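Local coordinates for hypothetical protein PA2201 (Pseudomonas aeruginosa, PDB 2FEF), which is of unknown function but carries a C-terminal PoNi-type domain, so it probably acts as an immunity protein that neutralises a PoNe-family DNase toxin, at residues P137-L150 with V172-L184. Sequence-based numbering, arbitrary orientation.
Sequences PALAPRTGQYPFAL and VLQFDTDRLLDYL
Asp178 OD1 receives the Tyr146 hydroxyl at 2.8 Å on its syn lone pair and also takes a weak, nearly straight bond from Leu181 N, the N-cap bond that opens helix 179-189. One carboxylate thus starts one helix and ties it to helix 146-158 in an all-helical fold; the axes of 146-150 and 179-184 run nearly parallel, 17° apart. Tyrosine suits its place because its ring spans the gap between the helices: with CG anti to the backbone N (chi1 -169°) it reaches across, and the carboxylate meets it at the ring edge, the two planes 78° apart. The other oxygen, Asp178 OD2, is held by Phe199 N, which fixes the group's rotation, while His200 and Phe204 pack on the tyrosine ring. Leu181 fills the space beside this polar link, its CD1 lying 3.6 Å from Tyr146 CE1 and also touching Pro141 CB and Ala149 CB. Farther along the helices, Leu150 CD1 meets Leu184 CD1 at 3.7 Å.

Nearer the surface, Arg142 extends its chain so that NE bonds Asp176 OD1 at 2.9 Å on the syn lone pair. Guanidinium and carboxylate are nearly coplanar, NH2 adds a weak bond to the same oxygen, and NH1 is left to pair with Glu197. A water joins Arg142 N to Asp176 OD2, giving the aspartate a second tie to the same residue. At the loop end, Leu139 N donates to Val172 O at 3.1 Å. Here Leu139 CB touches both Val172 CG1 and Leu173 CD2, and the small methyl side chain of Ala149 packs against that same CD2. The apolar ring of Pro137 packs on the aliphatic part of Gln174, its CB 3.9 Å from Gln174 CG.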
ATOM      1  N   PRO B 137     -19.040   7.070  17.791  1.00 33.34           N
ATOM      2  CA  PRO B 137     -18.990   5.627  17.609  1.00 31.91           C
ATOM      3  C   PRO B 137     -17.996   5.236  16.522  1.00 30.66           C
ATOM      4  O   PRO B 137     -17.647   6.070  15.671  1.00 29.54           O
ATOM      5  CB  PRO B 137     -20.406   5.267  17.129  1.00 32.51           C
ATOM      6  CG  PRO B 137     -21.269   6.459  17.409  1.00 33.39           C
ATOM      7  CD  PRO B 137     -20.379   7.647  17.572  1.00 33.82           C
ATOM      8  N   ALA B 138     -17.582   3.964  16.526  1.00 29.26           N
ATOM      9  CA  ALA B 138     -16.695   3.415  15.488  1.00 30.17           C
ATOM     10  C   ALA B 138     -17.237   3.726  14.085  1.00 30.69           C
ATOM     11  O   ALA B 138     -16.474   4.032  13.145  1.00 31.42           O
ATOM     12  CB  ALA B 138     -16.548   1.917  15.660  1.00 29.01           C
ATOM     13  N   LEU B 139     -18.553   3.663  13.960  1.00 30.16           N
ATOM     14  CA  LEU B 139     -19.218   4.052  12.723  0.50 30.45           C
ATOM     15  C   LEU B 139     -20.310   5.047  13.072  1.00 30.67           C
ATOM     16  O   LEU B 139     -21.265   4.727  13.778  1.00 31.47           O
ATOM     17  CB  LEU B 139     -19.761   2.814  11.991  0.50 30.44           C
ATOM     18  CG  LEU B 139     -20.057   2.833  10.491  0.50 29.79           C
ATOM     19  CD1 LEU B 139     -18.963   3.513   9.649  0.50 26.04           C
ATOM     20  CD2 LEU B 139     -20.311   1.400  10.018  0.50 28.98           C
ATOM     21  N   ALA B 140     -20.152   6.276  12.586  1.00 30.83           N
ATOM     22  CA  ALA B 140     -21.051   7.378  12.946  1.00 30.76           C
ATOM     23  C   ALA B 140     -21.990   7.639  11.786  1.00 30.50           C
ATOM     24  O   ALA B 140     -21.599   8.325  10.828  1.00 31.04           O
ATOM     25  CB  ALA B 140     -20.253   8.624  13.246  1.00 31.13           C
ATOM     26  N   PRO B 141     -23.215   7.081  11.847  1.00 30.15           N
ATOM     27  CA  PRO B 141     -24.109   7.104  10.689  1.00 29.63           C
ATOM     28  C   PRO B 141     -24.643   8.500  10.371  1.00 29.57           C
ATOM     29  O   PRO B 141     -25.063   8.744   9.267  1.00 27.90           O
ATOM     30  CB  PRO B 141     -25.261   6.198  11.135  1.00 29.62           C
ATOM     31  CG  PRO B 141     -24.655   5.303  12.124  1.00 29.35           C
ATOM     32  CD  PRO B 141     -23.822   6.302  12.942  1.00 29.53           C
ATOM     33  N   ARG B 142     -24.582   9.430  11.330  1.00 29.93           N
ATOM     34  CA  ARG B 142     -25.042  10.808  11.046  1.00 30.46           C
ATOM     35  C   ARG B 142     -24.126  11.533  10.063  1.00 30.10           C
ATOM     36  O   ARG B 142     -24.529  12.542   9.435  1.00 30.57           O
ATOM     37  CB  ARG B 142     -25.187  11.612  12.354  1.00 30.64           C
ATOM     38  CG  ARG B 142     -26.466  11.264  13.104  1.00 30.94           C
ATOM     39  CD  ARG B 142     -26.453  11.875  14.532  1.00 32.46           C
ATOM     40  NE  ARG B 142     -27.491  11.258  15.355  1.00 31.52           N
ATOM     41  CZ  ARG B 142     -28.755  11.662  15.385  1.00 33.86           C
ATOM     42  NH1 ARG B 142     -29.145  12.705  14.661  1.00 34.38           N
ATOM     43  NH2 ARG B 142     -29.636  11.027  16.138  1.00 32.48           N
ATOM     44  N   THR B 143     -22.894  11.040   9.946  1.00 29.72           N
ATOM     45  CA  THR B 143     -21.908  11.601   9.027  1.00 29.89           C
ATOM     46  C   THR B 143     -21.915  10.909   7.650  1.00 30.41           C
ATOM     47  O   THR B 143     -22.757  10.066   7.375  1.00 29.90           O
ATOM     48  CB  THR B 143     -20.527  11.451   9.596  1.00 29.79           C
ATOM     49  OG1 THR B 143     -20.163  10.062   9.591  1.00 28.79           O
ATOM     50  CG2 THR B 143     -20.489  11.983  11.048  1.00 29.60           C
ATOM     51  N   GLY B 144     -20.922  11.236   6.827  1.00 30.39           N
ATOM     52  CA  GLY B 144     -20.717  10.574   5.537  1.00 29.61           C
ATOM     53  C   GLY B 144     -20.418   9.082   5.607  1.00 28.88           C
ATOM     54  O   GLY B 144     -20.328   8.440   4.573  1.00 28.09           O
ATOM     55  N   GLN B 145     -20.240   8.553   6.819  0.50 28.67           N
ATOM     56  CA  GLN B 145     -19.965   7.129   6.998  0.50 28.54           C
ATOM     57  C   GLN B 145     -21.190   6.266   6.793  0.50 27.34           C
ATOM     58  O   GLN B 145     -21.061   5.047   6.699  0.50 27.04           O
ATOM     59  CB  GLN B 145     -19.427   6.829   8.400  0.50 27.98           C
ATOM     60  CG  GLN B 145     -17.941   7.080   8.593  0.50 29.15           C
ATOM     61  CD  GLN B 145     -17.459   6.673   9.979  0.50 30.34           C
ATOM     62  OE1 GLN B 145     -17.835   7.279  10.977  0.50 30.10           O
ATOM     63  NE2 GLN B 145     -16.620   5.632  10.042  0.50 33.50           N
ATOM     64  N   TYR B 146     -22.370   6.885   6.778  1.00 27.12           N
ATOM     65  CA  TYR B 146     -23.655   6.159   6.694  1.00 26.81           C
ATOM     66  C   TYR B 146     -23.649   4.980   5.699  1.00 26.36           C
ATOM     67  O   TYR B 146     -24.177   3.937   6.027  1.00 27.20           O
ATOM     68  CB  TYR B 146     -24.792   7.115   6.319  1.00 27.05           C
ATOM     69  CG  TYR B 146     -26.191   6.545   6.468  1.00 27.20           C
ATOM     70  CD1 TYR B 146     -26.871   6.620   7.702  1.00 27.66           C
ATOM     71  CD2 TYR B 146     -26.876   5.996   5.367  1.00 26.81           C
ATOM     72  CE1 TYR B 146     -28.170   6.132   7.848  1.00 27.31           C
ATOM     73  CE2 TYR B 146     -28.168   5.498   5.512  1.00 26.30           C
ATOM     74  CZ  TYR B 146     -28.815   5.578   6.733  1.00 26.74           C
ATOM     75  OH  TYR B 146     -30.092   5.088   6.864  1.00 27.79           O
ATOM     76  N   PRO B 147     -23.070   5.148   4.493  1.00 26.22           N
ATOM     77  CA  PRO B 147     -23.109   3.993   3.569  1.00 25.20           C
ATOM     78  C   PRO B 147     -22.482   2.706   4.146  1.00 25.07           C
ATOM     79  O   PRO B 147     -22.891   1.650   3.770  1.00 23.17           O
ATOM     80  CB  PRO B 147     -22.291   4.462   2.374  1.00 26.08           C
ATOM     81  CG  PRO B 147     -22.444   5.979   2.379  1.00 25.98           C
ATOM     82  CD  PRO B 147     -22.390   6.304   3.876  1.00 26.02           C
ATOM     83  N   PHE B 148     -21.458   2.792   5.005  1.00 24.39           N
ATOM     84  CA  PHE B 148     -20.928   1.539   5.599  1.00 24.92           C
ATOM     85  C   PHE B 148     -21.927   0.913   6.541  1.00 24.23           C
ATOM     86  O   PHE B 148     -21.971  -0.327   6.690  1.00 24.61           O
ATOM     87  CB  PHE B 148     -19.609   1.797   6.396  1.00 24.06           C
ATOM     88  CG  PHE B 148     -18.473   2.243   5.530  1.00 24.89           C
ATOM     89  CD1 PHE B 148     -17.781   1.332   4.746  1.00 23.65           C
ATOM     90  CD2 PHE B 148     -18.064   3.589   5.534  1.00 29.54           C
ATOM     91  CE1 PHE B 148     -16.690   1.741   3.934  1.00 24.40           C
ATOM     92  CE2 PHE B 148     -16.948   4.029   4.734  1.00 29.94           C
ATOM     93  CZ  PHE B 148     -16.282   3.100   3.930  1.00 26.50           C
ATOM     94  N   ALA B 149     -22.706   1.753   7.239  1.00 24.96           N
ATOM     95  CA  ALA B 149     -23.721   1.203   8.165  1.00 24.72           C
ATOM     96  C   ALA B 149     -24.868   0.584   7.329  1.00 24.85           C
ATOM     97  O   ALA B 149     -25.383  -0.501   7.650  1.00 24.22           O
ATOM     98  CB  ALA B 149     -24.253   2.279   9.106  1.00 24.24           C
ATOM     99  N   LEU B 150     -25.241   1.269   6.252  1.00 24.51           N
ATOM    100  CA  LEU B 150     -26.252   0.742   5.305  1.00 25.03           C
ATOM    101  C   LEU B 150     -25.785  -0.625   4.796  1.00 25.60           C
ATOM    102  O   LEU B 150     -26.556  -1.587   4.816  1.00 27.13           O
ATOM    103  CB  LEU B 150     -26.452   1.707   4.108  1.00 23.89           C
ATOM    104  CG  LEU B 150     -27.339   1.154   2.968  1.00 25.53           C
ATOM    105  CD1 LEU B 150     -28.736   0.871   3.523  1.00 22.58           C
ATOM    106  CD2 LEU B 150     -27.361   2.196   1.868  1.00 22.96           C
ATOM    107  N   VAL B 172     -20.806  -1.212  17.205  1.00 25.57           N
ATOM    108  CA  VAL B 172     -20.239  -0.408  16.115  1.00 26.29           C
ATOM    109  C   VAL B 172     -20.990   0.921  15.966  1.00 26.06           C
ATOM    110  O   VAL B 172     -20.350   1.980  15.775  1.00 26.84           O
ATOM    111  CB  VAL B 172     -20.185  -1.174  14.748  1.00 25.43           C
ATOM    112  CG1 VAL B 172     -19.425  -0.362  13.688  1.00 26.66           C
ATOM    113  CG2 VAL B 172     -19.532  -2.551  14.900  1.00 26.06           C
ATOM    114  N   LEU B 173     -22.329   0.878  16.014  1.00 25.99           N
ATOM    115  CA  LEU B 173     -23.125   2.092  15.806  1.00 26.03           C
ATOM    116  C   LEU B 173     -23.533   2.768  17.107  1.00 26.45           C
ATOM    117  O   LEU B 173     -24.008   3.902  17.073  1.00 25.91           O
ATOM    118  CB  LEU B 173     -24.391   1.808  14.951  1.00 25.81           C
ATOM    119  CG  LEU B 173     -24.237   0.983  13.680  1.00 25.33           C
ATOM    120  CD1 LEU B 173     -25.603   0.913  12.922  1.00 28.06           C
ATOM    121  CD2 LEU B 173     -23.163   1.501  12.771  1.00 27.62           C
ATOM    122  N   GLN B 174     -23.390   2.052  18.232  1.00 27.16           N
ATOM    123  CA  GLN B 174     -23.840   2.512  19.560  1.00 28.64           C
ATOM    124  C   GLN B 174     -25.298   2.961  19.506  1.00 28.83           C
ATOM    125  O   GLN B 174     -25.675   3.994  20.081  1.00 28.24           O
ATOM    126  CB  GLN B 174     -22.919   3.613  20.118  1.00 29.14           C
ATOM    127  CG  GLN B 174     -21.464   3.184  20.244  1.00 30.41           C
ATOM    128  CD  GLN B 174     -20.579   4.232  20.924  1.00 32.06           C
ATOM    129  OE1 GLN B 174     -21.043   5.296  21.345  1.00 39.15           O
ATOM    130  NE2 GLN B 174     -19.298   3.929  21.025  1.00 34.18           N
ATOM    131  N   PHE B 175     -26.115   2.177  18.790  1.00 28.06           N
ATOM    132  CA  PHE B 175     -27.539   2.425  18.636  1.00 29.17           C
ATOM    133  C   PHE B 175     -27.909   3.785  18.053  1.00 28.89           C
ATOM    134  O   PHE B 175     -29.044   4.221  18.181  1.00 28.61           O
ATOM    135  CB  PHE B 175     -28.313   2.143  19.944  1.00 30.20           C
ATOM    136  CG  PHE B 175     -28.606   0.682  20.166  1.00 31.17           C
ATOM    137  CD1 PHE B 175     -29.696   0.073  19.542  1.00 35.23           C
ATOM    138  CD2 PHE B 175     -27.817  -0.072  21.005  1.00 34.42           C
ATOM    139  CE1 PHE B 175     -29.974  -1.275  19.760  1.00 35.84           C
ATOM    140  CE2 PHE B 175     -28.085  -1.421  21.231  1.00 33.57           C
ATOM    141  CZ  PHE B 175     -29.144  -2.022  20.598  1.00 34.51           C
ATOM    142  N   ASP B 176     -26.967   4.437  17.384  1.00 28.96           N
ATOM    143  CA  ASP B 176     -27.247   5.737  16.745  1.00 29.53           C
ATOM    144  C   ASP B 176     -27.756   5.461  15.316  1.00 29.32           C
ATOM    145  O   ASP B 176     -27.065   5.690  14.330  1.00 28.73           O
ATOM    146  CB  ASP B 176     -25.984   6.618  16.751  1.00 31.11           C
ATOM    147  CG  ASP B 176     -26.261   8.101  16.388  1.00 33.57           C
ATOM    148  OD1 ASP B 176     -27.430   8.536  16.346  1.00 36.40           O
ATOM    149  OD2 ASP B 176     -25.277   8.829  16.142  1.00 36.21           O
ATOM    150  N   THR B 177     -28.982   4.965  15.240  1.00 29.06           N
ATOM    151  CA  THR B 177     -29.586   4.538  14.006  1.00 29.56           C
ATOM    152  C   THR B 177     -30.749   5.484  13.690  1.00 28.93           C
ATOM    153  O   THR B 177     -31.336   6.075  14.618  1.00 28.19           O
ATOM    154  CB  THR B 177     -30.139   3.109  14.159  1.00 29.85           C
ATOM    155  OG1 THR B 177     -30.904   3.027  15.371  1.00 30.34           O
ATOM    156  CG2 THR B 177     -29.000   2.099  14.235  1.00 31.77           C
ATOM    157  N   ASP B 178     -31.055   5.634  12.398  1.00 26.86           N
ATOM    158  CA  ASP B 178     -32.210   6.402  11.939  1.00 26.70           C
ATOM    159  C   ASP B 178     -33.332   5.493  11.434  1.00 26.96           C
ATOM    160  O   ASP B 178     -33.270   4.276  11.629  1.00 26.84           O
ATOM    161  CB  ASP B 178     -31.791   7.453  10.886  1.00 26.77           C
ATOM    162  CG  ASP B 178     -31.472   6.856   9.517  1.00 27.73           C
ATOM    163  OD1 ASP B 178     -31.185   5.634   9.395  1.00 25.23           O
ATOM    164  OD2 ASP B 178     -31.475   7.645   8.537  1.00 30.22           O
ATOM    165  N   ARG B 179     -34.352   6.059  10.788  1.00 25.99           N
ATOM    166  CA  ARG B 179     -35.547   5.284  10.460  1.00 26.31           C
ATOM    167  C   ARG B 179     -35.219   4.069   9.584  1.00 26.41           C
ATOM    168  O   ARG B 179     -35.603   2.938   9.903  1.00 26.21           O
ATOM    169  CB  ARG B 179     -36.600   6.149   9.782  1.00 25.94           C
ATOM    170  CG  ARG B 179     -37.902   5.364   9.431  1.00 27.46           C
ATOM    171  CD  ARG B 179     -39.015   6.293   9.006  1.00 32.74           C
ATOM    172  NE  ARG B 179     -39.641   6.957  10.140  1.00 35.19           N
ATOM    173  CZ  ARG B 179     -40.626   7.852  10.035  1.00 37.24           C
ATOM    174  NH1 ARG B 179     -41.075   8.199   8.836  1.00 37.66           N
ATOM    175  NH2 ARG B 179     -41.153   8.401  11.129  1.00 36.52           N
ATOM    176  N   LEU B 180     -34.488   4.309   8.503  1.00 25.78           N
ATOM    177  CA  LEU B 180     -34.119   3.217   7.589  1.00 26.45           C
ATOM    178  C   LEU B 180     -33.290   2.127   8.280  1.00 26.04           C
ATOM    179  O   LEU B 180     -33.600   0.940   8.157  1.00 25.64           O
ATOM    180  CB  LEU B 180     -33.394   3.733   6.328  1.00 26.40           C
ATOM    181  CG  LEU B 180     -32.827   2.630   5.414  1.00 26.77           C
ATOM    182  CD1 LEU B 180     -33.924   1.733   4.808  1.00 24.53           C
ATOM    183  CD2 LEU B 180     -31.940   3.209   4.328  1.00 25.52           C
ATOM    184  N   LEU B 181     -32.259   2.525   9.015  1.00 25.56           N
ATOM    185  CA  LEU B 181     -31.430   1.525   9.703  1.00 26.35           C
ATOM    186  C   LEU B 181     -32.267   0.736  10.717  1.00 26.93           C
ATOM    187  O   LEU B 181     -32.074  -0.486  10.865  1.00 27.15           O
ATOM    188  CB  LEU B 181     -30.197   2.158  10.394  1.00 25.60           C
ATOM    189  CG  LEU B 181     -29.134   2.795   9.476  1.00 25.55           C
ATOM    190  CD1 LEU B 181     -27.984   3.463  10.299  1.00 24.88           C
ATOM    191  CD2 LEU B 181     -28.617   1.802   8.380  1.00 27.78           C
ATOM    192  N   ASP B 182     -33.191   1.416  11.404  1.00 27.29           N
ATOM    193  CA  ASP B 182     -34.126   0.723  12.300  1.00 28.23           C
ATOM    194  C   ASP B 182     -35.033  -0.291  11.578  1.00 28.59           C
ATOM    195  O   ASP B 182     -35.208  -1.416  12.077  1.00 28.71           O
ATOM    196  CB  ASP B 182     -34.976   1.703  13.118  1.00 28.90           C
ATOM    197  CG  ASP B 182     -34.187   2.378  14.250  1.00 30.72           C
ATOM    198  OD1 ASP B 182     -33.028   1.987  14.509  1.00 31.72           O
ATOM    199  OD2 ASP B 182     -34.752   3.300  14.890  1.00 30.60           O
ATOM    200  N   TYR B 183     -35.594   0.080  10.424  1.00 27.67           N
ATOM    201  CA  TYR B 183     -36.331  -0.886   9.588  1.00 28.27           C
ATOM    202  C   TYR B 183     -35.479  -2.070   9.148  1.00 28.60           C
ATOM    203  O   TYR B 183     -35.938  -3.208   9.210  1.00 28.40           O
ATOM    204  CB  TYR B 183     -36.971  -0.211   8.371  1.00 29.17           C
ATOM    205  CG  TYR B 183     -38.341   0.345   8.690  1.00 30.16           C
ATOM    206  CD1 TYR B 183     -38.482   1.499   9.444  1.00 30.22           C
ATOM    207  CD2 TYR B 183     -39.495  -0.283   8.214  1.00 32.49           C
ATOM    208  CE1 TYR B 183     -39.742   2.020   9.744  1.00 31.97           C
ATOM    209  CE2 TYR B 183     -40.764   0.233   8.504  1.00 33.43           C
ATOM    210  CZ  TYR B 183     -40.869   1.387   9.277  1.00 33.09           C
ATOM    211  OH  TYR B 183     -42.101   1.909   9.590  1.00 33.17           O
ATOM    212  N   LEU B 184     -34.248  -1.803   8.701  1.00 28.10           N
ATOM    213  CA  LEU B 184     -33.348  -2.884   8.266  1.00 27.57           C
ATOM    214  C   LEU B 184     -32.986  -3.845   9.393  1.00 28.44           C
ATOM    215  O   LEU B 184     -32.871  -5.042   9.170  1.00 29.69           O
ATOM    216  CB  LEU B 184     -32.087  -2.329   7.604  1.00 25.98           C
ATOM    217  CG  LEU B 184     -32.335  -1.591   6.276  1.00 26.92           C
ATOM    218  CD1 LEU B 184     -31.035  -1.018   5.719  1.00 26.34           C
ATOM    219  CD2 LEU B 184     -33.022  -2.543   5.260  1.00 26.25           C
TER
HETATM  220  O   HOH W   1     -18.252   2.244  18.628  1.00 29.77           O
HETATM  221  O   HOH W   2     -23.497   9.466  13.944  1.00 32.55           O